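Local coordinates for bifunctional protein PutA (Bdellovibrio bacteriovorus, PDB 5UR2), which probably catalyses both steps of proline breakdown to glutamate, a flavin-dependent oxidation of proline followed by NAD+-dependent oxidation of glutamate semialdehyde, at residues B[19-24]-B[387-392]; B[28-33]-B[429-434]; B[355-360]-B[442-447]. One frame throughout, in Å; residues are numbered along the deposited sequence.

Overall arrangement
Three contacts lie on one side of the chain's centre, within the proline dehydrogenase barrel and its surroundings, with centres about 13 to 16 Å apart. Along the sequence their first segments come in the order 19-24, 28-33 and 355-360, followed by 387-392, 429-434 and 442-447, and the contacts interlace. Interaction 1 sets the end of helix 6-22 against barrel helix 387-395, and interaction 2 sets the loop after it against helix 429-434. Interaction 3 joins helix 357-369 to helix 440-444, which follows helix 429-434. Ile389 and Trp429 pack between neighbouring contacts, and interactions 2 and 3 both bind the modified flavin, so distant parts of the sequence converge near one cofactor.

Interaction 1. Residues B[19-24]-B[387-392]; sequences KRMESQ and EPIKKT
Met21 and Gln24 carry most of this contact, one with apolar atoms and the other with an amide. The Met21 chain turns at its last torsion (chi3 54°), which sets its CE against Ile389, with Met21 CE 3.5 Å from Ile389 CG1. Further back on the same side chain, Met21 CG lies 3.4 Å from Thr392 OG1, and the two side chains meet at about a right angle. Arg20 adds the aliphatic part of its chain, its CD lying 3.7 Å from the methyl CG2 of Thr392.

Gln24 is bent at chi2 (-62°), a turn that places its CD beside the Lys391 chain, 3.5 Å from Lys391 CG. From there its amide divides its work. Gln24 NE2 donates to Thr392 OG1 over 3.2 Å, with the hydroxyl tilted somewhat from the amide plane, while Gln24 OE1 takes a weak bond from Lys391 NZ at 3.3 Å. The threonine hydroxyl is itself a relay: Thr392 OG1 passes its own hydrogen back to Pro388 O, 2.9 Å away, one helical turn earlier.

Farther out, Asp395 accepts from Gln24 NE2 and forms a salt bridge with Lys391 NZ, so both polar ends have a stronger partner at the end of the same helix. That helix, 387-395, comes between strands 379-382 and 400-406 of the eight-stranded parallel barrel in the chain, and Ile389 also packs on Met381 of the first of these. Met21 reaches Phe434 of helix 429-434 as well. The contact thus lays the end of helix 6-22, in the N-terminal region, against an outer helix of the barrel.

With its proton given to Pro388 O, the Thr392 hydroxyl meets Gln24 NE2 as an acceptor. Together with Asp395, this is consistent with NE2 turning that way and OE1 facing Lys391, whose positive charge would favour it.

Interaction 2. Residues B[28-33]-B[429-434]; sequences SIFSKD and WLRGKF. With P5F (N-propargylglycine-modified flavin adenine dinucleotide), chain F.
Phe30 CG stands anti to its own carbonyl carbon (chi1 -73°), and from there the ring extends over the backbone of helix 429-434, where its tip CZ comes within 3.5 Å of Arg431 CA. Ser28 OG, anti to the backbone N (chi1 176°), is set over one face of the Phe434 ring, 3.7 Å from Phe434 CG. The Phe30 ring also borders its neighbours: its CE1 lies 4.0 Å from Leu430 CB, and its CD1 is 3.8 Å from Phe434 CB, the two phenylalanine side chains crossing at about a right angle.

Ser28 heads an ST turn. Its OG accepts from Phe30 N at 3.2 Å in a nearly straight bond, inside a type I beta turn running from Ser28 to Ser31 in the loop between helices 6-22 and 35-45. The N-terminal region thereby meets a helix that follows the barrel of the proline dehydrogenase domain. Met40 of helix 35-45 touches Phe30 too.

At the first residue of helix 429-434, Trp429 N donates over 2.9 Å to O2A on the adenosine-side phosphate of the modified FAD, almost in line, where the helix N-terminus would favour the phosphate's negative charge.

Interaction 3. Residues B[355-360]-B[442-447]; sequences HNVRTL and ELLKDP. With P5F (N-propargylglycine-modified flavin adenine dinucleotide), chain F.
Arg358 makes the one direct hydrogen bond between the segments: its NH1 donates to Leu444 O over 3.1 Å, the oxygen near the guanidinium edge. A bend at chi2 (69°) brings Arg358 CD close to that oxygen too. The charge interaction is looser. Asp446 OD1 lies 3.6 Å from Arg358 NH2, a long ion pair well out of the guanidinium plane. Glu335 is the stronger partner of NH2, and Asp446 OD1 accepts from Ala448 N.

In the packing, Pro447 CD rests over a guanidinium face, 3.6 Å from Arg358 NE, and Val357 CG1 meets Leu444 CD2 at 4.1 Å. Segment 355-360, which follows barrel strand 349-353 and leads into helix 357-369, thus meets the end of helix 440-444 and the loop after it.

On the cofactor side, the two residues just before helix 357-369 grip the pyrophosphate of the modified FAD. His355 N and ND1 both donate to O2P, ND1 from the ring edge at 3.1 Å, while Asn356 ND2 donates to O1A at 2.7 Å. Asn356 is also the N-cap: Thr359 N approaches its OD1 from above the amide carbonyl plane.

One asparagine side chain therefore serves helix and cofactor, and the helix N-terminus would add to the attraction for the phosphates.

Interaction 1. Residues B[19-24]-B[387-392]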
loop_
_atom_site.group_PDB
_atom_site.type_symbol
_atom_site.label_atom_id
_atom_site.label_comp_id
_atom_site.label_asym_id
_atom_site.label_seq_id
_atom_site.Cartn_x
_atom_site.Cartn_y
_atom_site.Cartn_z
ATOM N N LYS B 19 9.725 -42.584 44.938
ATOM C CA LYS B 19 10.772 -43.088 45.825
ATOM C C LYS B 19 11.302 -44.429 45.332
ATOM O O LYS B 19 12.521 -44.626 45.231
ATOM C CB LYS B 19 10.250 -43.199 47.259
ATOM C CG LYS B 19 11.258 -43.735 48.260
ATOM C CD LYS B 19 12.585 -42.972 48.227
ATOM C CE LYS B 19 12.487 -41.574 48.836
ATOM N NZ LYS B 19 13.841 -41.012 49.163
ATOM N N ARG B 20 10.393 -45.347 44.980
ATOM C CA ARG B 20 10.800 -46.632 44.419
ATOM C C ARG B 20 11.623 -46.442 43.152
ATOM O O ARG B 20 12.572 -47.195 42.899
ATOM C CB ARG B 20 9.576 -47.487 44.087
ATOM C CG ARG B 20 8.805 -48.070 45.240
ATOM C CD ARG B 20 7.532 -48.704 44.676
ATOM N NE ARG B 20 6.753 -49.466 45.651
ATOM C CZ ARG B 20 6.902 -50.766 45.887
ATOM N NH1 ARG B 20 7.828 -51.463 45.233
ATOM N NH2 ARG B 20 6.125 -51.363 46.783
ATOM N N MET B 21 11.274 -45.433 42.345
ATOM C CA MET B 21 11.975 -45.213 41.086
ATOM C C MET B 21 13.442 -44.899 41.312
ATOM O O MET B 21 14.283 -45.246 40.476
ATOM C CB MET B 21 11.307 -44.083 40.301
ATOM C CG MET B 21 10.024 -44.495 39.607
ATOM S SD MET B 21 9.014 -43.086 39.121
ATOM C CE MET B 21 10.210 -42.134 38.173
ATOM N N GLU B 22 13.772 -44.266 42.441
ATOM C CA GLU B 22 15.167 -43.986 42.750
ATOM C C GLU B 22 15.974 -45.259 42.954
ATOM O O GLU B 22 17.196 -45.234 42.779
ATOM C CB GLU B 22 15.273 -43.130 44.011
ATOM C CG GLU B 22 14.408 -41.882 44.040
ATOM C CD GLU B 22 14.546 -41.139 45.362
ATOM O OE1 GLU B 22 13.892 -40.089 45.547
ATOM O OE2 GLU B 22 15.317 -41.613 46.222
ATOM N N SER B 23 15.322 -46.367 43.310
ATOM C CA SER B 23 15.996 -47.634 43.566
ATOM C C SER B 23 16.136 -48.509 42.325
ATOM O O SER B 23 16.765 -49.570 42.410
ATOM C CB SER B 23 15.256 -48.414 44.659
ATOM N N GLN B 24 15.576 -48.099 41.186
ATOM C CA GLN B 24 15.753 -48.819 39.930
ATOM C C GLN B 24 17.117 -48.518 39.302
ATOM O O GLN B 24 17.758 -47.502 39.587
ATOM C CB GLN B 24 14.661 -48.444 38.914
ATOM C CG GLN B 24 13.233 -48.588 39.390
ATOM C CD GLN B 24 12.878 -50.026 39.739
ATOM O OE1 GLN B 24 13.657 -50.956 39.498
ATOM N NE2 GLN B 24 11.689 -50.217 40.306
ATOM N N GLU B 387 11.001 -46.235 31.239
ATOM C CA GLU B 387 11.529 -47.465 31.836
ATOM C C GLU B 387 11.540 -47.469 33.362
ATOM O O GLU B 387 11.121 -48.478 33.957
ATOM C CB GLU B 387 12.939 -47.721 31.281
ATOM C CG GLU B 387 12.922 -48.351 29.904
ATOM C CD GLU B 387 11.974 -49.530 29.838
ATOM O OE1 GLU B 387 12.143 -50.450 30.672
ATOM O OE2 GLU B 387 11.055 -49.523 28.977
ATOM N N PRO B 388 12.003 -46.423 34.056
ATOM C CA PRO B 388 11.996 -46.502 35.526
ATOM C C PRO B 388 10.596 -46.558 36.106
ATOM O O PRO B 388 10.366 -47.253 37.104
ATOM C CB PRO B 388 12.729 -45.220 35.957
ATOM C CG PRO B 388 13.396 -44.712 34.739
ATOM C CD PRO B 388 12.543 -45.135 33.592
ATOM N N ILE B 389 9.648 -45.844 35.495
ATOM C CA ILE B 389 8.268 -45.851 35.976
ATOM C C ILE B 389 7.594 -47.181 35.667
ATOM O O ILE B 389 6.938 -47.777 36.529
ATOM C CB ILE B 389 7.499 -44.671 35.369
ATOM C CG1 ILE B 389 8.368 -43.417 35.478
ATOM C CG2 ILE B 389 6.190 -44.506 36.088
ATOM C CD1 ILE B 389 7.750 -42.156 34.923
ATOM N N LYS B 390 7.744 -47.654 34.422
ATOM C CA LYS B 390 7.208 -48.946 33.991
ATOM C C LYS B 390 7.596 -50.072 34.945
ATOM O O LYS B 390 6.745 -50.854 35.394
ATOM C CB LYS B 390 7.731 -49.250 32.584
ATOM C CG LYS B 390 6.904 -50.206 31.737
ATOM C CD LYS B 390 7.560 -50.373 30.360
ATOM C CE LYS B 390 7.340 -49.145 29.459
ATOM N NZ LYS B 390 8.082 -49.200 28.152
ATOM N N LYS B 391 8.894 -50.182 35.243
ATOM C CA LYS B 391 9.363 -51.253 36.114
ATOM C C LYS B 391 8.744 -51.142 37.500
ATOM O O LYS B 391 8.355 -52.152 38.096
ATOM C CB LYS B 391 10.889 -51.215 36.193
ATOM C CG LYS B 391 11.501 -52.126 37.238
ATOM C CD LYS B 391 11.639 -53.550 36.752
ATOM C CE LYS B 391 12.681 -54.301 37.581
ATOM N NZ LYS B 391 12.506 -54.059 39.045
ATOM N N THR B 392 8.623 -49.912 38.015
ATOM C CA THR B 392 8.037 -49.702 39.338
ATOM C C THR B 392 6.585 -50.170 39.385
ATOM O O THR B 392 6.180 -50.855 40.331
ATOM C CB THR B 392 8.149 -48.225 39.730
ATOM O OG1 THR B 392 9.529 -47.864 39.862
ATOM C CG2 THR B 392 7.444 -47.963 41.054
#

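Interaction 2. Residues B[28-33]-B[429-434]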
loop_
_atom_site.group_PDB
_atom_site.type_symbol
_atom_site.label_atom_id
_atom_site.label_comp_id
_atom_site.label_asym_id
_atom_site.label_seq_id
_atom_site.Cartn_x
_atom_site.Cartn_y
_atom_site.Cartn_z
ATOM N N SER B 28 16.910 -43.264 31.679
ATOM C CA SER B 28 15.919 -42.306 31.206
ATOM C C SER B 28 16.201 -41.936 29.755
ATOM O O SER B 28 17.360 -41.766 29.357
ATOM C CB SER B 28 15.908 -41.038 32.069
ATOM O OG SER B 28 14.998 -40.073 31.557
ATOM N N ILE B 29 15.126 -41.800 28.975
ATOM C CA ILE B 29 15.200 -41.315 27.601
ATOM C C ILE B 29 15.884 -39.960 27.514
ATOM O O ILE B 29 16.376 -39.579 26.446
ATOM C CB ILE B 29 13.769 -41.266 27.003
ATOM C CG1 ILE B 29 13.700 -42.100 25.732
ATOM C CG2 ILE B 29 13.272 -39.835 26.772
ATOM C CD1 ILE B 29 13.771 -43.567 26.017
ATOM N N PHE B 30 15.927 -39.215 28.615
ATOM C CA PHE B 30 16.476 -37.871 28.623
ATOM C C PHE B 30 17.975 -37.831 28.866
ATOM O O PHE B 30 18.566 -36.751 28.743
ATOM C CB PHE B 30 15.768 -37.019 29.680
ATOM C CG PHE B 30 14.381 -36.632 29.288
ATOM C CD1 PHE B 30 13.306 -37.449 29.600
ATOM C CD2 PHE B 30 14.156 -35.475 28.573
ATOM C CE1 PHE B 30 12.023 -37.105 29.225
ATOM C CE2 PHE B 30 12.875 -35.131 28.192
ATOM C CZ PHE B 30 11.806 -35.954 28.522
ATOM N N SER B 31 18.596 -38.970 29.190
ATOM C CA SER B 31 20.027 -39.022 29.475
ATOM C C SER B 31 20.831 -38.434 28.322
ATOM O O SER B 31 20.734 -38.901 27.182
ATOM C CB SER B 31 20.459 -40.471 29.741
ATOM N N LYS B 32 21.615 -37.394 28.615
ATOM C CA LYS B 32 22.518 -36.832 27.620
ATOM C C LYS B 32 23.769 -37.687 27.416
ATOM O O LYS B 32 24.731 -37.210 26.804
ATOM C CB LYS B 32 22.907 -35.399 28.003
ATOM C CG LYS B 32 21.773 -34.378 27.903
ATOM C CD LYS B 32 22.202 -33.024 28.466
ATOM C CE LYS B 32 22.809 -33.183 29.864
ATOM N NZ LYS B 32 23.165 -31.897 30.533
ATOM N N ASP B 33 23.781 -38.925 27.918
ATOM C CA ASP B 33 24.821 -39.900 27.605
ATOM C C ASP B 33 24.509 -40.719 26.351
ATOM O O ASP B 33 25.332 -41.554 25.962
ATOM C CB ASP B 33 25.051 -40.836 28.804
ATOM N N TRP B 429 4.932 -34.160 31.075
ATOM C CA TRP B 429 5.195 -34.466 32.479
ATOM C C TRP B 429 6.582 -35.075 32.668
ATOM O O TRP B 429 7.295 -34.731 33.625
ATOM C CB TRP B 429 4.123 -35.405 33.035
ATOM C CG TRP B 429 4.219 -35.553 34.532
ATOM C CD1 TRP B 429 3.568 -34.803 35.472
ATOM C CD2 TRP B 429 5.017 -36.498 35.259
ATOM N NE1 TRP B 429 3.913 -35.219 36.736
ATOM C CE2 TRP B 429 4.803 -36.254 36.636
ATOM C CE3 TRP B 429 5.896 -37.517 34.883
ATOM C CZ2 TRP B 429 5.431 -37.003 37.640
ATOM C CZ3 TRP B 429 6.527 -38.260 35.888
ATOM C CH2 TRP B 429 6.289 -37.996 37.247
ATOM N N LEU B 430 6.980 -35.986 31.772
ATOM C CA LEU B 430 8.295 -36.616 31.870
ATOM C C LEU B 430 9.412 -35.599 31.712
ATOM O O LEU B 430 10.437 -35.680 32.400
ATOM C CB LEU B 430 8.440 -37.709 30.821
ATOM C CG LEU B 430 7.679 -38.986 31.131
ATOM C CD1 LEU B 430 7.708 -39.856 29.903
ATOM C CD2 LEU B 430 8.294 -39.684 32.316
ATOM N N ARG B 431 9.256 -34.653 30.786
ATOM C CA ARG B 431 10.258 -33.604 30.668
ATOM C C ARG B 431 10.356 -32.791 31.956
ATOM O O ARG B 431 11.459 -32.494 32.430
ATOM C CB ARG B 431 9.951 -32.683 29.490
ATOM C CG ARG B 431 10.859 -31.471 29.493
ATOM C CD ARG B 431 10.488 -30.459 28.451
ATOM N NE ARG B 431 11.156 -29.187 28.710
ATOM C CZ ARG B 431 11.275 -28.203 27.820
ATOM N NH1 ARG B 431 10.774 -28.341 26.598
ATOM N NH2 ARG B 431 11.897 -27.078 28.153
ATOM N N GLY B 432 9.213 -32.448 32.556
ATOM C CA GLY B 432 9.254 -31.673 33.783
ATOM C C GLY B 432 10.010 -32.377 34.893
ATOM O O GLY B 432 10.733 -31.740 35.668
ATOM N N LYS B 433 9.863 -33.706 34.975
ATOM C CA LYS B 433 10.531 -34.507 35.999
ATOM C C LYS B 433 12.019 -34.711 35.705
ATOM O O LYS B 433 12.865 -34.504 36.582
ATOM C CB LYS B 433 9.824 -35.859 36.141
ATOM C CG LYS B 433 10.677 -36.918 36.800
ATOM C CD LYS B 433 10.836 -36.713 38.277
ATOM C CE LYS B 433 11.694 -37.825 38.851
ATOM N NZ LYS B 433 12.196 -37.434 40.210
ATOM N N PHE B 434 12.356 -35.162 34.495
ATOM C CA PHE B 434 13.702 -35.625 34.176
ATOM C C PHE B 434 14.553 -34.572 33.484
ATOM O O PHE B 434 15.747 -34.805 33.268
ATOM C CB PHE B 434 13.628 -36.886 33.303
ATOM C CG PHE B 434 13.112 -38.097 34.031
ATOM C CD1 PHE B 434 13.904 -38.754 34.961
ATOM C CD2 PHE B 434 11.816 -38.533 33.846
ATOM C CE1 PHE B 434 13.427 -39.859 35.646
ATOM C CE2 PHE B 434 11.331 -39.647 34.539
ATOM C CZ PHE B 434 12.136 -40.305 35.434
HETATM P PA P5F F . 1.509 -36.226 29.902
HETATM O O1A P5F F . 0.960 -36.280 31.368
HETATM O O2A P5F F . 2.714 -35.461 29.666
HETATM O O5B P5F F . 0.583 -35.597 28.898
HETATM C C5B P5F F . 0.964 -35.099 27.621
HETATM C C4B P5F F . -0.308 -34.874 26.789
HETATM O O4B P5F F . -1.058 -33.755 27.196
HETATM C C3B P5F F . -0.125 -34.671 25.313
HETATM O O3B P5F F . 0.116 -35.847 24.640
HETATM C C2B P5F F . -1.402 -34.046 24.917
HETATM O O2B P5F F . -2.365 -35.032 24.762
HETATM C C1B P5F F . -1.744 -33.215 26.101
HETATM N N9A P5F F . -1.366 -31.830 25.984
HETATM C C8A P5F F . -0.100 -31.306 25.755
HETATM N N7A P5F F . -0.189 -29.970 25.742
HETATM C C5A P5F F . -1.507 -29.574 25.975
HETATM C C6A P5F F . -2.175 -28.353 26.049
HETATM N N6A P5F F . -1.462 -27.117 25.892
HETATM N N1A P5F F . -3.502 -28.313 26.272
HETATM C C2A P5F F . -4.216 -29.448 26.432
HETATM N N3A P5F F . -3.595 -30.659 26.336
HETATM C C4A P5F F . -2.278 -30.760 26.121
HETATM N N1 P5F F . -2.996 -41.156 21.423
HETATM C C2 P5F F . -4.135 -41.025 20.546
HETATM O O2 P5F F . -4.613 -39.760 20.286
HETATM N N3 P5F F . -4.760 -42.177 19.969
HETATM C C4 P5F F . -4.294 -43.491 20.221
HETATM O O4 P5F F . -4.953 -44.573 19.622
HETATM C C4X P5F F . -3.086 -43.631 21.138
HETATM N N5 P5F F . -2.438 -44.922 21.361
HETATM C C5X P5F F . -1.595 -45.022 22.568
HETATM C C6 P5F F . -1.344 -46.357 23.192
HETATM C C7 P5F F . -0.607 -46.446 24.400
HETATM C C7M P5F F . -0.361 -47.803 25.021
HETATM C C8 P5F F . -0.103 -45.267 25.029
HETATM C C8M P5F F . 0.681 -45.323 26.315
HETATM C C9 P5F F . -0.339 -43.999 24.446
HETATM C C9A P5F F . -1.109 -43.898 23.174
HETATM N N10 P5F F . -1.370 -42.582 22.586
HETATM C C10 P5F F . -2.492 -42.489 21.694
HETATM C "C1'" P5F F . -0.660 -41.352 23.016
HETATM C "C2'" P5F F . -1.275 -40.728 24.269
HETATM O "O2'" P5F F . -2.515 -40.227 23.946
HETATM C "C3'" P5F F . -0.437 -39.622 24.916
HETATM O "O3'" P5F F . -0.308 -38.587 24.015
HETATM C "C4'" P5F F . 0.963 -40.040 25.343
HETATM O "O4'" P5F F . 0.913 -41.392 25.644
HETATM C "C5'" P5F F . 1.595 -39.189 26.461
HETATM O "O5'" P5F F . 0.687 -38.815 27.479
HETATM P P P5F F . 1.010 -38.802 29.068
HETATM O O1P P5F F . -0.188 -39.036 30.066
HETATM O O2P P5F F . 2.214 -39.816 29.116
HETATM O O3P P5F F . 1.962 -37.474 29.231
HETATM C C21 P5F F . -1.550 -45.154 18.910
HETATM C C22 P5F F . -2.046 -45.142 20.167
HETATM C C23 P5F F . -2.476 -45.106 17.683
#

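Interaction 3. Residues B[355-360]-B[442-447]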
loop_
_atom_site.group_PDB
_atom_site.type_symbol
_atom_site.label_atom_id
_atom_site.label_comp_id
_atom_site.label_asym_id
_atom_site.label_seq_id
_atom_site.Cartn_x
_atom_site.Cartn_y
_atom_site.Cartn_z
ATOM N N HIS B 355 2.203 -42.173 30.993
ATOM C CA HIS B 355 3.501 -42.225 31.662
ATOM C C HIS B 355 3.609 -41.247 32.835
ATOM O O HIS B 355 4.686 -41.117 33.431
ATOM C CB HIS B 355 4.630 -41.961 30.663
ATOM C CG HIS B 355 4.516 -42.749 29.397
ATOM N ND1 HIS B 355 3.824 -42.295 28.294
ATOM C CD2 HIS B 355 4.974 -43.982 29.071
ATOM C CE1 HIS B 355 3.882 -43.203 27.336
ATOM N NE2 HIS B 355 4.571 -44.238 27.782
ATOM N N ASN B 356 2.518 -40.580 33.182
ATOM C CA ASN B 356 2.494 -39.507 34.170
ATOM C C ASN B 356 2.211 -40.102 35.547
ATOM O O ASN B 356 1.155 -40.711 35.748
ATOM C CB ASN B 356 1.425 -38.498 33.734
ATOM C CG ASN B 356 1.262 -37.315 34.673
ATOM O OD1 ASN B 356 1.359 -37.440 35.884
ATOM N ND2 ASN B 356 0.979 -36.148 34.096
ATOM N N VAL B 357 3.151 -39.929 36.492
ATOM C CA VAL B 357 3.015 -40.552 37.813
ATOM C C VAL B 357 1.808 -39.991 38.565
ATOM O O VAL B 357 1.119 -40.731 39.273
ATOM C CB VAL B 357 4.316 -40.405 38.629
ATOM C CG1 VAL B 357 4.095 -40.806 40.088
ATOM C CG2 VAL B 357 5.404 -41.288 38.045
ATOM N N ARG B 358 1.525 -38.685 38.423
ATOM C CA ARG B 358 0.308 -38.118 39.012
ATOM C C ARG B 358 -0.941 -38.837 38.509
ATOM O O ARG B 358 -1.754 -39.329 39.308
ATOM C CB ARG B 358 0.219 -36.617 38.716
ATOM C CG ARG B 358 -1.200 -36.031 38.824
ATOM C CD ARG B 358 -1.717 -35.988 40.265
ATOM N NE ARG B 358 -3.181 -35.878 40.319
ATOM C CZ ARG B 358 -3.868 -35.486 41.394
ATOM N NH1 ARG B 358 -3.229 -35.158 42.507
ATOM N NH2 ARG B 358 -5.197 -35.425 41.362
ATOM N N THR B 359 -1.094 -38.920 37.181
ATOM C CA THR B 359 -2.233 -39.607 36.570
ATOM C C THR B 359 -2.346 -41.046 37.059
ATOM O O THR B 359 -3.429 -41.505 37.447
ATOM C CB THR B 359 -2.087 -39.587 35.045
ATOM O OG1 THR B 359 -1.910 -38.233 34.597
ATOM C CG2 THR B 359 -3.333 -40.209 34.362
ATOM N N LEU B 360 -1.236 -41.784 37.020
ATOM C CA LEU B 360 -1.256 -43.173 37.466
ATOM C C LEU B 360 -1.661 -43.285 38.936
ATOM O O LEU B 360 -2.452 -44.163 39.300
ATOM C CB LEU B 360 0.115 -43.813 37.233
ATOM C CG LEU B 360 0.597 -43.869 35.774
ATOM C CD1 LEU B 360 2.065 -44.277 35.680
ATOM C CD2 LEU B 360 -0.254 -44.834 34.995
ATOM N N GLU B 442 4.944 -29.874 42.692
ATOM C CA GLU B 442 4.398 -29.431 41.417
ATOM C C GLU B 442 4.055 -30.621 40.531
ATOM O O GLU B 442 3.042 -30.603 39.831
ATOM C CB GLU B 442 5.381 -28.495 40.711
ATOM N N LEU B 443 4.872 -31.674 40.563
ATOM C CA LEU B 443 4.615 -32.821 39.698
ATOM C C LEU B 443 3.359 -33.580 40.099
ATOM O O LEU B 443 2.729 -34.213 39.249
ATOM C CB LEU B 443 5.807 -33.779 39.697
ATOM C CG LEU B 443 7.124 -33.350 39.027
ATOM C CD1 LEU B 443 8.237 -34.325 39.431
ATOM C CD2 LEU B 443 7.012 -33.258 37.512
ATOM N N LEU B 444 2.996 -33.563 41.376
ATOM C CA LEU B 444 1.911 -34.397 41.875
ATOM C C LEU B 444 0.641 -33.626 42.201
ATOM O O LEU B 444 -0.306 -34.228 42.718
ATOM C CB LEU B 444 2.368 -35.158 43.123
ATOM C CG LEU B 444 3.504 -36.156 42.925
ATOM C CD1 LEU B 444 3.768 -36.843 44.244
ATOM C CD2 LEU B 444 3.148 -37.189 41.859
ATOM N N LYS B 445 0.601 -32.322 41.938
ATOM C CA LYS B 445 -0.524 -31.502 42.363
ATOM C C LYS B 445 -1.780 -31.829 41.554
ATOM O O LYS B 445 -1.726 -32.352 40.433
ATOM C CB LYS B 445 -0.207 -30.014 42.215
ATOM C CG LYS B 445 -0.475 -29.471 40.811
ATOM C CD LYS B 445 -0.266 -27.961 40.735
ATOM C CE LYS B 445 -0.819 -27.386 39.433
ATOM N NZ LYS B 445 -0.080 -27.879 38.231
ATOM N N ASP B 446 -2.915 -31.503 42.144
ATOM C CA ASP B 446 -4.203 -31.770 41.524
ATOM C C ASP B 446 -4.369 -30.886 40.292
ATOM O O ASP B 446 -4.403 -29.658 40.428
ATOM C CB ASP B 446 -5.313 -31.537 42.562
ATOM C CG ASP B 446 -6.713 -31.805 42.019
ATOM O OD1 ASP B 446 -6.854 -32.238 40.854
ATOM O OD2 ASP B 446 -7.678 -31.613 42.786
ATOM N N PRO B 447 -4.495 -31.457 39.087
ATOM C CA PRO B 447 -4.679 -30.612 37.892
ATOM C C PRO B 447 -5.934 -29.767 37.946
ATOM O O PRO B 447 -5.993 -28.715 37.283
ATOM C CB PRO B 447 -4.749 -31.634 36.746
ATOM C CG PRO B 447 -5.206 -32.914 37.423
ATOM C CD PRO B 447 -4.555 -32.898 38.767
HETATM P PA P5F F . 1.509 -36.226 29.902
HETATM O O1A P5F F . 0.960 -36.280 31.368
HETATM O O2A P5F F . 2.714 -35.461 29.666
HETATM O O5B P5F F . 0.583 -35.597 28.898
HETATM C C5B P5F F . 0.964 -35.099 27.621
HETATM C C4B P5F F . -0.308 -34.874 26.789
HETATM O O4B P5F F . -1.058 -33.755 27.196
HETATM C C3B P5F F . -0.125 -34.671 25.313
HETATM O O3B P5F F . 0.116 -35.847 24.640
HETATM C C2B P5F F . -1.402 -34.046 24.917
HETATM O O2B P5F F . -2.365 -35.032 24.762
HETATM C C1B P5F F . -1.744 -33.215 26.101
HETATM N N9A P5F F . -1.366 -31.830 25.984
HETATM C C8A P5F F . -0.100 -31.306 25.755
HETATM N N7A P5F F . -0.189 -29.970 25.742
HETATM C C5A P5F F . -1.507 -29.574 25.975
HETATM C C6A P5F F . -2.175 -28.353 26.049
HETATM N N6A P5F F . -1.462 -27.117 25.892
HETATM N N1A P5F F . -3.502 -28.313 26.272
HETATM C C2A P5F F . -4.216 -29.448 26.432
HETATM N N3A P5F F . -3.595 -30.659 26.336
HETATM C C4A P5F F . -2.278 -30.760 26.121
HETATM N N1 P5F F . -2.996 -41.156 21.423
HETATM C C2 P5F F . -4.135 -41.025 20.546
HETATM O O2 P5F F . -4.613 -39.760 20.286
HETATM N N3 P5F F . -4.760 -42.177 19.969
HETATM C C4 P5F F . -4.294 -43.491 20.221
HETATM O O4 P5F F . -4.953 -44.573 19.622
HETATM C C4X P5F F . -3.086 -43.631 21.138
HETATM N N5 P5F F . -2.438 -44.922 21.361
HETATM C C5X P5F F . -1.595 -45.022 22.568
HETATM C C6 P5F F . -1.344 -46.357 23.192
HETATM C C7 P5F F . -0.607 -46.446 24.400
HETATM C C7M P5F F . -0.361 -47.803 25.021
HETATM C C8 P5F F . -0.103 -45.267 25.029
HETATM C C8M P5F F . 0.681 -45.323 26.315
HETATM C C9 P5F F . -0.339 -43.999 24.446
HETATM C C9A P5F F . -1.109 -43.898 23.174
HETATM N N10 P5F F . -1.370 -42.582 22.586
HETATM C C10 P5F F . -2.492 -42.489 21.694
HETATM C "C1'" P5F F . -0.660 -41.352 23.016
HETATM C "C2'" P5F F . -1.275 -40.728 24.269
HETATM O "O2'" P5F F . -2.515 -40.227 23.946
HETATM C "C3'" P5F F . -0.437 -39.622 24.916
HETATM O "O3'" P5F F . -0.308 -38.587 24.015
HETATM C "C4'" P5F F . 0.963 -40.040 25.343
HETATM O "O4'" P5F F . 0.913 -41.392 25.644
HETATM C "C5'" P5F F . 1.595 -39.189 26.461
HETATM O "O5'" P5F F . 0.687 -38.815 27.479
HETATM P P P5F F . 1.010 -38.802 29.068
HETATM O O1P P5F F . -0.188 -39.036 30.066
HETATM O O2P P5F F . 2.214 -39.816 29.116
HETATM O O3P P5F F . 1.962 -37.474 29.231
HETATM C C21 P5F F . -1.550 -45.154 18.910
HETATM C C22 P5F F . -2.046 -45.142 20.167
HETATM C C23 P5F F . -2.476 -45.106 17.683
#